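Local coordinates for major Capsid Protein VP1 (Chimpanzee polyomavirus Bob, PDB 6Y9I) that forms the pentameric capsomers of the polyomavirus shell and probably engages glycan receptors on host cells, at residues Tyr155-Ile169 against Lys188-Trp202. Sequence-based numbering, arbitrary orientation.
Sequences YASAIPPKTIHPNDI and KARLDKDGFYPIEEW
With CG of both His165 and Glu201 beside its own backbone N (chi1 -49° and -63°), and the glutamate chain extended beyond CG, imidazole and carboxylate are brought together as a His-carboxylate hydrogen bond between two loops that lie beside the jelly-roll sandwich of a polyomavirus VP1 subunit. His165 ND1 donates to Glu201 OE1 over 2.6 Å, the oxygen lying in the imidazole plane and receiving the proton on its syn lone pair, so a buried N-H and a buried carboxylate oxygen meet each other's need. The Tyr155 ring covers one face of the imidazole: His165 ND1 lies over the centre of the phenol ring, and Tyr155 CG over the centre of the imidazole, while the phenol oxygen OH comes within 3.1 Å of Glu201 OE2. That hydroxyl is also hydrogen-bonded to Glu148, and a water links it to Glu200, which in turn bonds His108 of a neighbouring subunit, bringing the loop pair up to the subunit interface.

Trp202 illustrates how one indole can be held on several sides. Its NE1 reaches Ile164 O in a nearly straight bond of 3.0 Å, the acceptor lying in the indole plane although the donor stands above the carbonyl plane. Pro166 CG sits over one face of the six-membered ring, a CH-pi contact at 4.2 Å from its centroid, and the Tyr197 ring meets the opposite face. Beyond them, Ile169 CD1 bridges from Trp202 CH2 to Ala189 CB of strand 188-191.

Farther along the loops, Ile164 N donates to Phe196 O. The Phe196 ring has Thr163 CA over one face and Lys193 CD over the other, while at its edge Pro161 O lies in plane, 3.4 Å from CE1.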
loop_
_atom_site.group_PDB
_atom_site.type_symbol
_atom_site.label_atom_id
_atom_site.label_comp_id
_atom_site.label_asym_id
_atom_site.label_seq_id
_atom_site.Cartn_x
_atom_site.Cartn_y
_atom_site.Cartn_z
ATOM N N TYR A 155 16.033 23.870 24.343
ATOM C CA TYR A 155 15.774 24.795 23.222
ATOM C C TYR A 155 16.496 26.115 23.452
ATOM O O TYR A 155 16.399 26.652 24.541
ATOM C CB TYR A 155 14.280 25.045 23.045
ATOM C CG TYR A 155 13.504 23.809 22.695
ATOM C CD1 TYR A 155 13.623 23.237 21.444
ATOM C CD2 TYR A 155 12.644 23.222 23.607
ATOM C CE1 TYR A 155 12.913 22.099 21.110
ATOM C CE2 TYR A 155 11.923 22.082 23.288
ATOM C CZ TYR A 155 12.047 21.527 22.025
ATOM O OH TYR A 155 11.380 20.384 21.697
ATOM N N ALA A 156 17.149 26.611 22.402
ATOM C CA ALA A 156 17.718 27.970 22.316
ATOM C C ALA A 156 16.597 28.975 22.543
ATOM O O ALA A 156 15.470 28.746 22.089
ATOM C CB ALA A 156 18.397 28.195 20.992
ATOM N N SER A 157 16.904 30.030 23.281
ATOM C CA SER A 157 15.949 31.092 23.668
ATOM C C SER A 157 16.440 32.401 23.045
ATOM O O SER A 157 17.662 32.636 23.060
ATOM C CB SER A 157 15.858 31.154 25.166
ATOM O OG SER A 157 14.741 31.918 25.561
ATOM N N ALA A 158 15.540 33.189 22.465
ATOM C CA ALA A 158 15.851 34.525 21.922
ATOM C C ALA A 158 14.674 35.455 22.204
ATOM O O ALA A 158 13.543 34.968 22.449
ATOM C CB ALA A 158 16.152 34.452 20.446
ATOM N N ILE A 159 14.961 36.747 22.184
ATOM C CA ILE A 159 13.941 37.829 22.180
ATOM C C ILE A 159 14.297 38.744 21.014
ATOM O O ILE A 159 15.419 39.252 20.950
ATOM C CB ILE A 159 13.894 38.520 23.553
ATOM C CG1 ILE A 159 13.398 37.551 24.625
ATOM C CG2 ILE A 159 13.053 39.788 23.506
ATOM C CD1 ILE A 159 13.785 37.941 26.036
ATOM N N PRO A 160 13.414 38.881 20.000
ATOM C CA PRO A 160 12.103 38.218 19.987
ATOM C C PRO A 160 12.248 36.714 19.753
ATOM O O PRO A 160 13.288 36.268 19.262
ATOM C CB PRO A 160 11.366 38.886 18.828
ATOM C CG PRO A 160 12.484 39.295 17.878
ATOM C CD PRO A 160 13.667 39.632 18.763
ATOM N N PRO A 161 11.269 35.886 20.197
ATOM C CA PRO A 161 11.325 34.441 19.980
ATOM C C PRO A 161 11.280 34.128 18.475
ATOM O O PRO A 161 10.589 34.815 17.756
ATOM C CB PRO A 161 10.112 33.874 20.744
ATOM C CG PRO A 161 9.187 35.066 20.969
ATOM C CD PRO A 161 10.064 36.295 20.941
ATOM N N LYS A 162 12.068 33.155 18.027
ATOM C CA LYS A 162 12.082 32.680 16.611
ATOM C C LYS A 162 11.060 31.546 16.426
ATOM O O LYS A 162 10.612 31.329 15.287
ATOM C CB LYS A 162 13.495 32.237 16.235
ATOM C CG LYS A 162 14.518 33.364 16.266
ATOM C CD LYS A 162 15.911 32.932 15.826
ATOM C CE LYS A 162 16.866 34.099 15.661
ATOM N NZ LYS A 162 17.131 34.761 16.961
ATOM N N THR A 163 10.722 30.855 17.509
ATOM C CA THR A 163 9.709 29.786 17.581
ATOM C C THR A 163 9.084 29.815 18.959
ATOM O O THR A 163 9.707 30.390 19.881
ATOM C CB THR A 163 10.288 28.380 17.345
ATOM O OG1 THR A 163 11.496 28.129 18.075
ATOM C CG2 THR A 163 10.571 28.159 15.882
ATOM N N ILE A 164 7.897 29.216 19.061
ATOM C CA ILE A 164 7.183 29.010 20.338
ATOM C C ILE A 164 7.133 27.510 20.593
ATOM O O ILE A 164 6.906 26.742 19.647
ATOM C CB ILE A 164 5.791 29.652 20.332
ATOM C CG1 ILE A 164 5.098 29.494 21.683
ATOM C CG2 ILE A 164 4.927 29.128 19.202
ATOM C CD1 ILE A 164 4.170 30.639 22.006
ATOM N N HIS A 165 7.342 27.132 21.843
ATOM C CA HIS A 165 7.305 25.741 22.338
ATOM C C HIS A 165 6.096 25.576 23.243
ATOM O O HIS A 165 5.627 26.529 23.863
ATOM C CB HIS A 165 8.636 25.425 23.031
ATOM C CG HIS A 165 9.802 25.825 22.201
ATOM N ND1 HIS A 165 10.095 25.198 21.004
ATOM C CD2 HIS A 165 10.726 26.796 22.363
ATOM C CE1 HIS A 165 11.154 25.764 20.465
ATOM N NE2 HIS A 165 11.562 26.749 21.273
ATOM N N PRO A 166 5.551 24.350 23.343
ATOM C CA PRO A 166 4.415 24.104 24.215
ATOM C C PRO A 166 4.582 24.589 25.664
ATOM O O PRO A 166 3.614 25.086 26.175
ATOM C CB PRO A 166 4.286 22.578 24.165
ATOM C CG PRO A 166 4.768 22.228 22.778
ATOM C CD PRO A 166 5.929 23.167 22.550
ATOM N N ASN A 167 5.761 24.438 26.276
ATOM C CA ASN A 167 5.951 24.860 27.688
ATOM C C ASN A 167 5.987 26.387 27.850
ATOM O O ASN A 167 5.686 26.820 28.985
ATOM C CB ASN A 167 7.138 24.209 28.387
ATOM C CG ASN A 167 6.830 24.113 29.863
ATOM O OD1 ASN A 167 5.688 23.840 30.235
ATOM N ND2 ASN A 167 7.807 24.388 30.707
ATOM N N ASP A 168 6.296 27.146 26.794
ATOM C CA ASP A 168 6.158 28.621 26.725
ATOM C C ASP A 168 4.706 28.946 27.046
ATOM O O ASP A 168 4.469 29.952 27.680
ATOM C CB ASP A 168 6.538 29.216 25.358
ATOM C CG ASP A 168 8.011 29.097 24.972
ATOM O OD1 ASP A 168 8.842 28.942 25.887
ATOM O OD2 ASP A 168 8.342 29.151 23.745
ATOM N N ILE A 169 3.765 28.096 26.650
ATOM C CA ILE A 169 2.329 28.344 26.933
ATOM C C ILE A 169 1.961 27.654 28.236
ATOM O O ILE A 169 1.385 28.320 29.081
ATOM C CB ILE A 169 1.451 27.922 25.745
ATOM C CG1 ILE A 169 1.714 28.879 24.586
ATOM C CG2 ILE A 169 -0.016 27.886 26.143
ATOM C CD1 ILE A 169 1.775 28.224 23.263
ATOM N N LYS A 188 -1.917 24.822 24.206
ATOM C CA LYS A 188 -2.773 25.125 23.032
ATOM C C LYS A 188 -2.370 26.483 22.463
ATOM O O LYS A 188 -2.019 27.398 23.223
ATOM C CB LYS A 188 -4.253 25.057 23.422
ATOM C CG LYS A 188 -4.768 23.639 23.637
ATOM C CD LYS A 188 -6.281 23.529 23.788
ATOM C CE LYS A 188 -6.729 22.318 24.567
ATOM N NZ LYS A 188 -6.672 21.077 23.771
ATOM N N ALA A 189 -2.389 26.597 21.146
ATOM C CA ALA A 189 -2.073 27.850 20.454
ATOM C C ALA A 189 -2.814 27.891 19.124
ATOM O O ALA A 189 -3.313 26.854 18.655
ATOM C CB ALA A 189 -0.588 28.012 20.265
ATOM N N ARG A 190 -2.814 29.064 18.522
ATOM C CA ARG A 190 -3.387 29.271 17.184
ATOM C C ARG A 190 -2.239 29.523 16.231
ATOM O O ARG A 190 -1.284 30.233 16.609
ATOM C CB ARG A 190 -4.387 30.417 17.252
ATOM C CG ARG A 190 -5.708 29.970 17.850
ATOM C CD ARG A 190 -6.871 30.727 17.269
ATOM N NE ARG A 190 -7.985 29.829 17.089
ATOM C CZ ARG A 190 -9.132 30.182 16.558
ATOM N NH1 ARG A 190 -9.322 31.431 16.156
ATOM N NH2 ARG A 190 -10.083 29.274 16.443
ATOM N N LEU A 191 -2.354 28.980 15.030
ATOM C CA LEU A 191 -1.321 29.097 13.988
ATOM C C LEU A 191 -1.498 30.455 13.304
ATOM O O LEU A 191 -2.176 30.540 12.238
ATOM C CB LEU A 191 -1.464 27.920 13.017
ATOM C CG LEU A 191 -0.482 27.932 11.856
ATOM C CD1 LEU A 191 0.946 28.155 12.330
ATOM C CD2 LEU A 191 -0.574 26.625 11.093
ATOM N N ASP A 192 -0.938 31.482 13.936
ATOM C CA ASP A 192 -1.157 32.906 13.587
ATOM C C ASP A 192 0.136 33.479 13.002
ATOM O O ASP A 192 0.112 34.610 12.552
ATOM C CB ASP A 192 -1.646 33.678 14.820
ATOM C CG ASP A 192 -0.758 33.589 16.065
ATOM O OD1 ASP A 192 0.366 33.012 15.993
ATOM O OD2 ASP A 192 -1.204 34.087 17.126
ATOM N N LYS A 193 1.251 32.750 13.043
ATOM C CA LYS A 193 2.547 33.251 12.501
ATOM C C LYS A 193 3.168 32.157 11.630
ATOM O O LYS A 193 3.286 31.012 12.114
ATOM C CB LYS A 193 3.550 33.604 13.605
ATOM C CG LYS A 193 3.352 34.954 14.283
ATOM C CD LYS A 193 4.478 35.324 15.250
ATOM N N ASP A 194 3.626 32.541 10.444
ATOM C CA ASP A 194 4.336 31.669 9.475
ATOM C C ASP A 194 5.751 31.380 10.000
ATOM O O ASP A 194 6.375 32.317 10.540
ATOM C CB ASP A 194 4.376 32.380 8.133
ATOM C CG ASP A 194 5.104 31.592 7.067
ATOM O OD1 ASP A 194 4.566 30.530 6.653
ATOM O OD2 ASP A 194 6.192 32.042 6.666
ATOM N N GLY A 195 6.256 30.154 9.830
ATOM C CA GLY A 195 7.594 29.758 10.299
ATOM C C GLY A 195 7.802 30.085 11.773
ATOM O O GLY A 195 8.743 30.810 12.080
ATOM N N PHE A 196 7.016 29.524 12.683
ATOM C CA PHE A 196 7.053 29.909 14.118
ATOM C C PHE A 196 6.696 28.721 15.028
ATOM O O PHE A 196 7.167 28.633 16.162
ATOM C CB PHE A 196 6.125 31.108 14.337
ATOM C CG PHE A 196 6.313 31.798 15.662
ATOM C CD1 PHE A 196 7.449 32.558 15.900
ATOM C CD2 PHE A 196 5.353 31.693 16.661
ATOM C CE1 PHE A 196 7.635 33.195 17.123
ATOM C CE2 PHE A 196 5.549 32.310 17.889
ATOM C CZ PHE A 196 6.683 33.065 18.119
ATOM N N TYR A 197 5.818 27.842 14.562
ATOM C CA TYR A 197 5.357 26.655 15.313
ATOM C C TYR A 197 6.035 25.413 14.733
ATOM O O TYR A 197 5.716 24.993 13.616
ATOM C CB TYR A 197 3.834 26.570 15.223
ATOM C CG TYR A 197 3.138 27.718 15.907
ATOM C CD1 TYR A 197 2.887 28.908 15.250
ATOM C CD2 TYR A 197 2.770 27.614 17.237
ATOM C CE1 TYR A 197 2.235 29.961 15.873
ATOM C CE2 TYR A 197 2.122 28.658 17.879
ATOM C CZ TYR A 197 1.858 29.837 17.200
ATOM O OH TYR A 197 1.241 30.851 17.868
ATOM N N PRO A 198 6.997 24.794 15.449
ATOM C CA PRO A 198 7.610 23.547 14.982
ATOM C C PRO A 198 6.624 22.377 14.883
ATOM O O PRO A 198 5.842 22.133 15.810
ATOM C CB PRO A 198 8.672 23.226 16.031
ATOM C CG PRO A 198 9.009 24.614 16.611
ATOM C CD PRO A 198 7.668 25.317 16.650
ATOM N N ILE A 199 6.746 21.640 13.782
ATOM C CA ILE A 199 5.968 20.400 13.508
ATOM C C ILE A 199 6.216 19.401 14.626
ATOM O O ILE A 199 5.250 18.743 15.047
ATOM C CB ILE A 199 6.369 19.883 12.110
ATOM C CG1 ILE A 199 5.806 20.827 11.043
ATOM C CG2 ILE A 199 5.967 18.432 11.880
ATOM C CD1 ILE A 199 6.512 20.733 9.715
ATOM N N GLU A 200 7.457 19.266 15.072
ATOM C CA GLU A 200 7.812 18.222 16.068
ATOM C C GLU A 200 7.196 18.526 17.444
ATOM O O GLU A 200 7.218 17.605 18.284
ATOM C CB GLU A 200 9.323 18.024 16.173
ATOM C CG GLU A 200 10.077 19.210 16.763
ATOM C CD GLU A 200 11.568 19.116 16.491
ATOM O OE1 GLU A 200 12.023 19.564 15.381
ATOM O OE2 GLU A 200 12.277 18.560 17.379
ATOM N N GLU A 201 6.633 19.713 17.669
ATOM C CA GLU A 201 6.009 20.065 18.971
ATOM C C GLU A 201 4.521 20.388 18.857
ATOM O O GLU A 201 3.874 20.376 19.908
ATOM C CB GLU A 201 6.690 21.270 19.602
ATOM C CG GLU A 201 8.158 21.033 19.947
ATOM C CD GLU A 201 8.841 22.303 20.435
ATOM O OE1 GLU A 201 9.137 23.204 19.624
ATOM O OE2 GLU A 201 9.016 22.407 21.639
ATOM N N TRP A 202 3.997 20.644 17.655
ATOM C CA TRP A 202 2.601 21.142 17.472
ATOM C C TRP A 202 1.874 20.306 16.423
ATOM O O TRP A 202 2.443 20.136 15.334
ATOM C CB TRP A 202 2.562 22.610 17.058
ATOM C CG TRP A 202 3.154 23.538 18.074
ATOM C CD1 TRP A 202 4.382 24.120 18.039
ATOM C CD2 TRP A 202 2.528 23.989 19.289
ATOM N NE1 TRP A 202 4.564 24.915 19.138
ATOM C CE2 TRP A 202 3.435 24.882 19.910
ATOM C CE3 TRP A 202 1.270 23.798 19.866
ATOM C CZ2 TRP A 202 3.144 25.525 21.115
ATOM C CZ3 TRP A 202 0.967 24.469 21.039
ATOM C CH2 TRP A 202 1.903 25.293 21.668
HETATM O O HOH W 1 11.521 18.293 19.953
HETATM O O HOH W 2 11.421 30.417 12.798
#